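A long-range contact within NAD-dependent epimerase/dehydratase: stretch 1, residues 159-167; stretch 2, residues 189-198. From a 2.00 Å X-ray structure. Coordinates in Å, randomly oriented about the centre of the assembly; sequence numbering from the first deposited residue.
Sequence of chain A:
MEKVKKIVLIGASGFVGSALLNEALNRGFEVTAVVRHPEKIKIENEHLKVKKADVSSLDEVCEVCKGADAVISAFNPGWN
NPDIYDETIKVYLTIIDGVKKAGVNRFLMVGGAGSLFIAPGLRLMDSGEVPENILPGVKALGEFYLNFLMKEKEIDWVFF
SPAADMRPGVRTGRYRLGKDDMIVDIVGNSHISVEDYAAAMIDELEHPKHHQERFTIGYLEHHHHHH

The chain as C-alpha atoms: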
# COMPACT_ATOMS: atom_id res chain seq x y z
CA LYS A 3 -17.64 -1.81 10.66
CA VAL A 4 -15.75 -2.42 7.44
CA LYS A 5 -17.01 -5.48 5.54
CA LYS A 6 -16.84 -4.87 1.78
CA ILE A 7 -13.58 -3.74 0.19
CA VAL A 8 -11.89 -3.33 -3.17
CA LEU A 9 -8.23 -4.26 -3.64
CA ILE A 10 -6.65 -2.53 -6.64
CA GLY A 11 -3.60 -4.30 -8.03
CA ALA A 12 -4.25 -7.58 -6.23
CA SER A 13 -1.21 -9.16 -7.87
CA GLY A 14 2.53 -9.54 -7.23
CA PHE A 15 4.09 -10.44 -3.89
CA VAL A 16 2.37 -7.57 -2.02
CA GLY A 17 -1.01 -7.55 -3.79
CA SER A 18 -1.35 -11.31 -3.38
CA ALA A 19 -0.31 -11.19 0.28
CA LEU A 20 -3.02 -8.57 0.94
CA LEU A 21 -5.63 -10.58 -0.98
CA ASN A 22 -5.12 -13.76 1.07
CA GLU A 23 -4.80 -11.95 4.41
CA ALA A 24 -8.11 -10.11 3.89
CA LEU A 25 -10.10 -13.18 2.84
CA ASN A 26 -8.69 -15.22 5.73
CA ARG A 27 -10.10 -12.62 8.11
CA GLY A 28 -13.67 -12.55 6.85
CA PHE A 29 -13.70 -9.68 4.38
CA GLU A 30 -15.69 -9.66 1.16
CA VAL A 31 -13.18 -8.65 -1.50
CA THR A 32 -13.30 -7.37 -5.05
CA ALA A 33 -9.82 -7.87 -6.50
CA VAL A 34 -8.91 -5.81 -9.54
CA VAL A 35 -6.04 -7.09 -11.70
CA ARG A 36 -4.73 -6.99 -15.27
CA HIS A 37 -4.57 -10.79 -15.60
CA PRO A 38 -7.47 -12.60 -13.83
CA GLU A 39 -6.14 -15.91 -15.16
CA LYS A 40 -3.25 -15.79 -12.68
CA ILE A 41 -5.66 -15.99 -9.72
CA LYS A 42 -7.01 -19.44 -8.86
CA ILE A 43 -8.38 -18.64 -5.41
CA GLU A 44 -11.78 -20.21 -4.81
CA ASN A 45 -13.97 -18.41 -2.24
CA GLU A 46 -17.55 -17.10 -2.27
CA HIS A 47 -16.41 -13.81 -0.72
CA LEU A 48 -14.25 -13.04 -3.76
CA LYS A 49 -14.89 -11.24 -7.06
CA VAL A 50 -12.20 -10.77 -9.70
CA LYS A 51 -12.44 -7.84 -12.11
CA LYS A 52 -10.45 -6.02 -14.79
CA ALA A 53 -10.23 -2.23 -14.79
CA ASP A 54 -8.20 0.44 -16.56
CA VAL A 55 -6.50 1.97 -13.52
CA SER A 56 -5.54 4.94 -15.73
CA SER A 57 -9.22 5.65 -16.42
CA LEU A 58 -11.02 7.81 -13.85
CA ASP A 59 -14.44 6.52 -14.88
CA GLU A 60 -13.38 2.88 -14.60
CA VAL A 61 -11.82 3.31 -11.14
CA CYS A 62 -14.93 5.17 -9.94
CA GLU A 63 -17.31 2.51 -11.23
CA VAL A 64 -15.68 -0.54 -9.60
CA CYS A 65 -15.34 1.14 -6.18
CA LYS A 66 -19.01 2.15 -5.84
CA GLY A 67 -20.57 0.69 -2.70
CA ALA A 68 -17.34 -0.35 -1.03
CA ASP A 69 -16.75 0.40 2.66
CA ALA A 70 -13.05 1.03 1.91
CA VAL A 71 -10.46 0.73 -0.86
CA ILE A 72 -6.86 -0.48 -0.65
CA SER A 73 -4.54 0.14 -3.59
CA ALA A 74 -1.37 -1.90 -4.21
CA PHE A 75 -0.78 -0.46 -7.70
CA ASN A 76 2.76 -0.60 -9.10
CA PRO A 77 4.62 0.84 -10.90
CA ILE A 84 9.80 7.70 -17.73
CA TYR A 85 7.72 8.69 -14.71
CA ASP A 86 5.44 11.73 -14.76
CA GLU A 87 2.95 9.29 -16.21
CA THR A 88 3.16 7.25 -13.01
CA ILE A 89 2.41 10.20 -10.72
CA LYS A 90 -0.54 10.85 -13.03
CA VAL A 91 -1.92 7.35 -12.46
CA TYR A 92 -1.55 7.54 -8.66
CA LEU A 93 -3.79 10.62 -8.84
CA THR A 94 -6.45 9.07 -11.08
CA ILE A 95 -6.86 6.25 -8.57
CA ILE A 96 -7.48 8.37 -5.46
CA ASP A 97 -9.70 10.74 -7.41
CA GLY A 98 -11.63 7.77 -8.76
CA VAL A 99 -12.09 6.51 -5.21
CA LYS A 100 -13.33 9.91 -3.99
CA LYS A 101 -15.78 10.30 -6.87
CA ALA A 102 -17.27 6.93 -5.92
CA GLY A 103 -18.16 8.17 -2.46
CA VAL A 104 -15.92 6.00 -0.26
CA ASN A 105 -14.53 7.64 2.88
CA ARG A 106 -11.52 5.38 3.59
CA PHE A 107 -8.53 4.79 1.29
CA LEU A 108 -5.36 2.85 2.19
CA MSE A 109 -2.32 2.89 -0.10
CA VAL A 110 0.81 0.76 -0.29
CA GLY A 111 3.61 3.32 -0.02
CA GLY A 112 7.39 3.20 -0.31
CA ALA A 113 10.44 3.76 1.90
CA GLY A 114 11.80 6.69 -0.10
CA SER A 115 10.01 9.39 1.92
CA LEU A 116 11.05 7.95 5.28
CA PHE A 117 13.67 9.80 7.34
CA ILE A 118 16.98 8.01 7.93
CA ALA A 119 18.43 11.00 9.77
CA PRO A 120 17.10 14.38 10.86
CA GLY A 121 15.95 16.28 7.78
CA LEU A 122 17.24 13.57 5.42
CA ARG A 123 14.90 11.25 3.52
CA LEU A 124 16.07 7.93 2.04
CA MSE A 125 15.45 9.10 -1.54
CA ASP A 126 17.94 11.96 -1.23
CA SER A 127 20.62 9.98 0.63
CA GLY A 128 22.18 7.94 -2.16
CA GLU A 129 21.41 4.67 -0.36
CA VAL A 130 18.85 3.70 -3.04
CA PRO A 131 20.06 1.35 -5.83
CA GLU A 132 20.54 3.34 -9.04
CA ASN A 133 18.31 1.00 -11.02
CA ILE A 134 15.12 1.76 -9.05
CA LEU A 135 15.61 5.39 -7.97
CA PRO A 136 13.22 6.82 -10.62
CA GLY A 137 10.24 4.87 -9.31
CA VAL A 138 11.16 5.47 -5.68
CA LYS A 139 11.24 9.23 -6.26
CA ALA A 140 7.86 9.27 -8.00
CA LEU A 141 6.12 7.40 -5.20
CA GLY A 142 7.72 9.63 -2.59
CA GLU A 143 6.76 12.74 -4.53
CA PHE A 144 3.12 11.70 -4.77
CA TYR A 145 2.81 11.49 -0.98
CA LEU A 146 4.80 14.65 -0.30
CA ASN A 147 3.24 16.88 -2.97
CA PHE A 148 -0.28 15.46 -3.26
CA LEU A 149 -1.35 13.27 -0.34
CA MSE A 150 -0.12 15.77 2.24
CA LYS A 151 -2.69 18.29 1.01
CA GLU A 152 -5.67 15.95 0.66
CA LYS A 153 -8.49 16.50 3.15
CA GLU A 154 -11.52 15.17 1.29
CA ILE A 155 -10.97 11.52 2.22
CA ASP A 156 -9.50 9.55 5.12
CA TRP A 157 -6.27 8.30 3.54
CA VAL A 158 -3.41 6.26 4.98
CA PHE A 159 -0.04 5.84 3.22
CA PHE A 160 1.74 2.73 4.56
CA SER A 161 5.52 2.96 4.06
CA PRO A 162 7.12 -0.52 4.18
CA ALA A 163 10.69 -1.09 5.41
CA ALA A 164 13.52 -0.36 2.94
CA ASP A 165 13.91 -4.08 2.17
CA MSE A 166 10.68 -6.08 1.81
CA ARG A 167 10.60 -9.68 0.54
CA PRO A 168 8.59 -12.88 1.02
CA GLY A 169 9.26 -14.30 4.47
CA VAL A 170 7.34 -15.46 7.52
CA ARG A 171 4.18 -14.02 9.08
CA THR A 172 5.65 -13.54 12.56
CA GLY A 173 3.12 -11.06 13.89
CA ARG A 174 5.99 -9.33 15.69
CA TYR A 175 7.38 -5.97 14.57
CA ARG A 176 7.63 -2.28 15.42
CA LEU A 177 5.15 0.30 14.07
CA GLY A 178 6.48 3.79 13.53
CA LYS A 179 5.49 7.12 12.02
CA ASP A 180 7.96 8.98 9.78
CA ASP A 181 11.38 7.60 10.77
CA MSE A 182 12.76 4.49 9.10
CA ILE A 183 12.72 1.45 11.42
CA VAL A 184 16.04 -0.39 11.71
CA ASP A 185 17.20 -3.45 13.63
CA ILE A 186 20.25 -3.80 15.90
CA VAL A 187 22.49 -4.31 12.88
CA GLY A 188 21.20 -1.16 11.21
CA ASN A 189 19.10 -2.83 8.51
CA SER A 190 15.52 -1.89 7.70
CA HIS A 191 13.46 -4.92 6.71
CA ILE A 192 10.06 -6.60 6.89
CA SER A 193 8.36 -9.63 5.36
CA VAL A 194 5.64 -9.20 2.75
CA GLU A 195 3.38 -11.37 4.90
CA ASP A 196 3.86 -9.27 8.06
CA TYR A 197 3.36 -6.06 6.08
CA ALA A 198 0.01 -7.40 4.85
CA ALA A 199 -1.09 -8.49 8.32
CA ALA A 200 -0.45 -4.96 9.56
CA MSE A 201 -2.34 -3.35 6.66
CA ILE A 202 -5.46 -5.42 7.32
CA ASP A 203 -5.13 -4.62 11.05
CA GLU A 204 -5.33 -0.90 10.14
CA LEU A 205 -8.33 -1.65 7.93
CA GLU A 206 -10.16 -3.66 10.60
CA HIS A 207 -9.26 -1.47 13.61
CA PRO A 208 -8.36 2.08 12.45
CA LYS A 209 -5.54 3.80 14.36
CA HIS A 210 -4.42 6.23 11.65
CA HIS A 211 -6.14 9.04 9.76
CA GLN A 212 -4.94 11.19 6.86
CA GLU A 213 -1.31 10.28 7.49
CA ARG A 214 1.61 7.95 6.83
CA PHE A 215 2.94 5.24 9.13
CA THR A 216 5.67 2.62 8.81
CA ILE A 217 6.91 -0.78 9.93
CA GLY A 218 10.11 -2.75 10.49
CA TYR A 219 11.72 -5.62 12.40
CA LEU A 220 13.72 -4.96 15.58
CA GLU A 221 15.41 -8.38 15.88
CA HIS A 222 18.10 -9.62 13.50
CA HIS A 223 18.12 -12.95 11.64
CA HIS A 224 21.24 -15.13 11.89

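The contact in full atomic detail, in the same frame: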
# COMPACT_ATOMS: atom_id res chain seq x y z
N PHE A 159 -1.15 6.24 4.09
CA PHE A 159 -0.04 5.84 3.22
C PHE A 159 0.84 4.94 4.10
O PHE A 159 1.42 5.41 5.09
CB PHE A 159 0.73 7.10 2.78
CG PHE A 159 1.75 6.87 1.71
CD1 PHE A 159 1.36 6.54 0.41
CD2 PHE A 159 3.11 7.07 1.97
CE1 PHE A 159 2.31 6.43 -0.62
CE2 PHE A 159 4.06 6.96 0.96
CZ PHE A 159 3.67 6.64 -0.35
N PHE A 160 0.95 3.66 3.75
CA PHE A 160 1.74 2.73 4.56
C PHE A 160 3.12 2.44 3.97
O PHE A 160 3.27 1.64 3.05
CB PHE A 160 0.92 1.43 4.74
CG PHE A 160 1.47 0.48 5.78
CD1 PHE A 160 2.39 0.90 6.74
CD2 PHE A 160 1.03 -0.85 5.81
CE1 PHE A 160 2.87 0.01 7.71
CE2 PHE A 160 1.50 -1.75 6.78
CZ PHE A 160 2.42 -1.32 7.73
N SER A 161 4.13 3.12 4.51
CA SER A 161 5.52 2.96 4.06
C SER A 161 6.16 1.69 4.60
O SER A 161 6.37 1.57 5.81
CB SER A 161 6.38 4.15 4.53
OG SER A 161 6.10 5.36 3.84
N PRO A 162 6.49 0.73 3.72
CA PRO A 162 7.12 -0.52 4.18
C PRO A 162 8.57 -0.23 4.55
O PRO A 162 9.05 0.88 4.35
CB PRO A 162 7.04 -1.42 2.95
CG PRO A 162 7.13 -0.42 1.81
CD PRO A 162 6.20 0.67 2.28
N ALA A 163 9.27 -1.24 5.07
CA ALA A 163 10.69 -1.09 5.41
C ALA A 163 11.48 -1.02 4.10
O ALA A 163 10.98 -1.45 3.06
CB ALA A 163 11.16 -2.30 6.24
N ALA A 164 12.70 -0.50 4.15
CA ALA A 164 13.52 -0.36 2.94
C ALA A 164 13.69 -1.65 2.14
O ALA A 164 13.75 -1.62 0.91
CB ALA A 164 14.88 0.23 3.28
N ASP A 165 13.74 -2.79 2.83
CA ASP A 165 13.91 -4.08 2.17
C ASP A 165 12.77 -5.04 2.53
O ASP A 165 12.74 -5.60 3.62
CB ASP A 165 15.27 -4.68 2.56
CG ASP A 165 15.52 -6.04 1.95
OD1 ASP A 165 15.06 -6.29 0.82
OD2 ASP A 165 16.20 -6.86 2.60
N MSE A 166 11.83 -5.20 1.60
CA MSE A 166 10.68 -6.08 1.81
C MSE A 166 10.65 -7.25 0.83
O MSE A 166 10.66 -7.05 -0.39
CB MSE A 166 9.38 -5.27 1.69
CG MSE A 166 8.12 -6.13 1.75
SE MSE A 166 6.50 -5.10 2.01
CE MSE A 166 6.64 -3.90 0.49
N ARG A 167 10.60 -8.47 1.36
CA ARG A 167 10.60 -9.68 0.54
C ARG A 167 9.73 -10.74 1.18
O ARG A 167 9.32 -10.61 2.34
CB ARG A 167 12.02 -10.24 0.42
CG ARG A 167 13.12 -9.21 0.59
CD ARG A 167 14.34 -9.80 1.30
NE ARG A 167 15.46 -10.02 0.39
CZ ARG A 167 16.66 -10.43 0.78
NH1 ARG A 167 16.91 -10.66 2.07
NH2 ARG A 167 17.62 -10.61 -0.12
N ASN A 189 19.87 -2.56 9.71
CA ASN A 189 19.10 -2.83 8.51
C ASN A 189 17.60 -2.67 8.71
O ASN A 189 17.05 -3.03 9.76
CB ASN A 189 19.41 -4.23 7.97
CG ASN A 189 20.77 -4.31 7.28
OD1 ASN A 189 21.80 -4.42 7.94
ND2 ASN A 189 20.76 -4.23 5.96
N SER A 190 16.95 -2.12 7.69
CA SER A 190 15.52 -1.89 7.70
C SER A 190 14.84 -2.95 6.83
O SER A 190 14.95 -2.91 5.60
CB SER A 190 15.21 -0.49 7.17
OG SER A 190 13.82 -0.29 6.97
N HIS A 191 14.13 -3.88 7.46
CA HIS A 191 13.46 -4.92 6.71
C HIS A 191 12.14 -5.40 7.31
O HIS A 191 11.85 -5.17 8.49
CB HIS A 191 14.39 -6.13 6.50
CG HIS A 191 14.89 -6.74 7.77
ND1 HIS A 191 14.89 -8.10 7.99
CD2 HIS A 191 15.42 -6.18 8.89
CE1 HIS A 191 15.40 -8.36 9.18
NE2 HIS A 191 15.73 -7.21 9.75
N ILE A 192 11.34 -6.05 6.48
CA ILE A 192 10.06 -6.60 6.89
C ILE A 192 9.62 -7.64 5.86
O ILE A 192 9.99 -7.55 4.68
CB ILE A 192 8.97 -5.49 6.98
CG1 ILE A 192 7.72 -6.03 7.70
CG2 ILE A 192 8.61 -5.00 5.58
CD1 ILE A 192 7.98 -6.35 9.18
N SER A 193 8.85 -8.62 6.29
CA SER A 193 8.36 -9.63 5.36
C SER A 193 7.10 -9.10 4.70
O SER A 193 6.39 -8.26 5.27
CB SER A 193 8.03 -10.94 6.07
OG SER A 193 6.84 -10.83 6.82
N VAL A 194 6.83 -9.59 3.49
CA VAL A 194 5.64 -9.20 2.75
C VAL A 194 4.41 -9.65 3.53
O VAL A 194 3.40 -8.95 3.59
CB VAL A 194 5.62 -9.85 1.35
CG1 VAL A 194 4.25 -9.71 0.74
CG2 VAL A 194 6.65 -9.20 0.46
N GLU A 195 4.49 -10.83 4.13
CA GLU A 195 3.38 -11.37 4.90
C GLU A 195 3.07 -10.52 6.14
O GLU A 195 1.90 -10.24 6.44
CB GLU A 195 3.67 -12.82 5.31
CG GLU A 195 3.74 -13.81 4.14
CD GLU A 195 4.95 -13.61 3.25
OE1 GLU A 195 5.97 -13.08 3.73
OE2 GLU A 195 4.89 -14.00 2.06
N ASP A 196 4.10 -10.10 6.87
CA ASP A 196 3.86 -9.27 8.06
C ASP A 196 3.37 -7.88 7.69
O ASP A 196 2.59 -7.27 8.44
CB ASP A 196 5.11 -9.17 8.94
CG ASP A 196 5.17 -10.27 10.00
OD1 ASP A 196 4.09 -10.66 10.51
OD2 ASP A 196 6.28 -10.75 10.33
N TYR A 197 3.81 -7.37 6.54
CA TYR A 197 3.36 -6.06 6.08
C TYR A 197 1.86 -6.13 5.77
O TYR A 197 1.10 -5.19 6.05
CB TYR A 197 4.15 -5.62 4.84
CG TYR A 197 3.61 -4.38 4.17
CD1 TYR A 197 2.53 -4.44 3.27
CD2 TYR A 197 4.15 -3.12 4.45
CE1 TYR A 197 2.02 -3.28 2.67
CE2 TYR A 197 3.66 -1.97 3.87
CZ TYR A 197 2.59 -2.05 2.98
OH TYR A 197 2.12 -0.90 2.38
N ALA A 198 1.42 -7.24 5.18
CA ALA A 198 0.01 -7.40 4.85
C ALA A 198 -0.84 -7.52 6.10
O ALA A 198 -1.93 -6.95 6.19
CB ALA A 198 -0.19 -8.62 3.96

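How do the two backbones satisfy each other? Strands 165-167 and 191-193 run parallel, their axes 16° apart, and the hydrogen bonds alternate as a parallel ladder requires. Asp165 N donates to Ser190 O (3.0 Å), and Ile192 N returns a bond to Asp165 O (3.2 Å). Ile192 O then accepts a weak bond from Arg167 N (3.5 Å), and Val194 N closes the series on Arg167 O at 2.9 Å. Three of these carbonyls, Asp165 O, Ile192 O and Arg167 O, also receive CA-H...O contacts, such as Met166 CA to Ile192 O at 3.3 Å.

What happens at the two ends of this ladder? Before it, Ser190 accepts the bond from Ala164 N at its OG, 3.0 Å away. Not every amide is so served: Ala163 N is buried without a partner. At its far end Ser193, still paired with Arg167, is also the N-cap of the helix, its OG accepting from Asp196 N at 2.8 Å. Val194 N, at the first turn of that helix, is satisfied by Arg167 O instead.

Why does Tyr197 bury more surface than any other residue here? Its hydroxyl OH donates to Phe160 O (2.9 Å), answering a strand carbonyl, while its ring lies in an offset stack with Phe160, centroids 4.4 Å apart and planes at 14°. Pro162 CB packs against Tyr197 CE2 at 3.5 Å, and selenomethionine Met166 SE approaches Tyr197 CG obliquely at 3.7 Å.

What fills the space between? Met166 and Ile192 share one face of the sheet, where the long, flexible Met166 side chain also reaches Val194, CG to CG2 at 3.6 Å. Ala163 is small enough to sit close to the opposing backbone, its CB 3.4 Å from His191 C. Asp165, Arg167, His191 and Ser193 point to the other face; the first three are at least partly exposed, as suits their polar groups, while buried Ser193 has its OG satisfied by the cap.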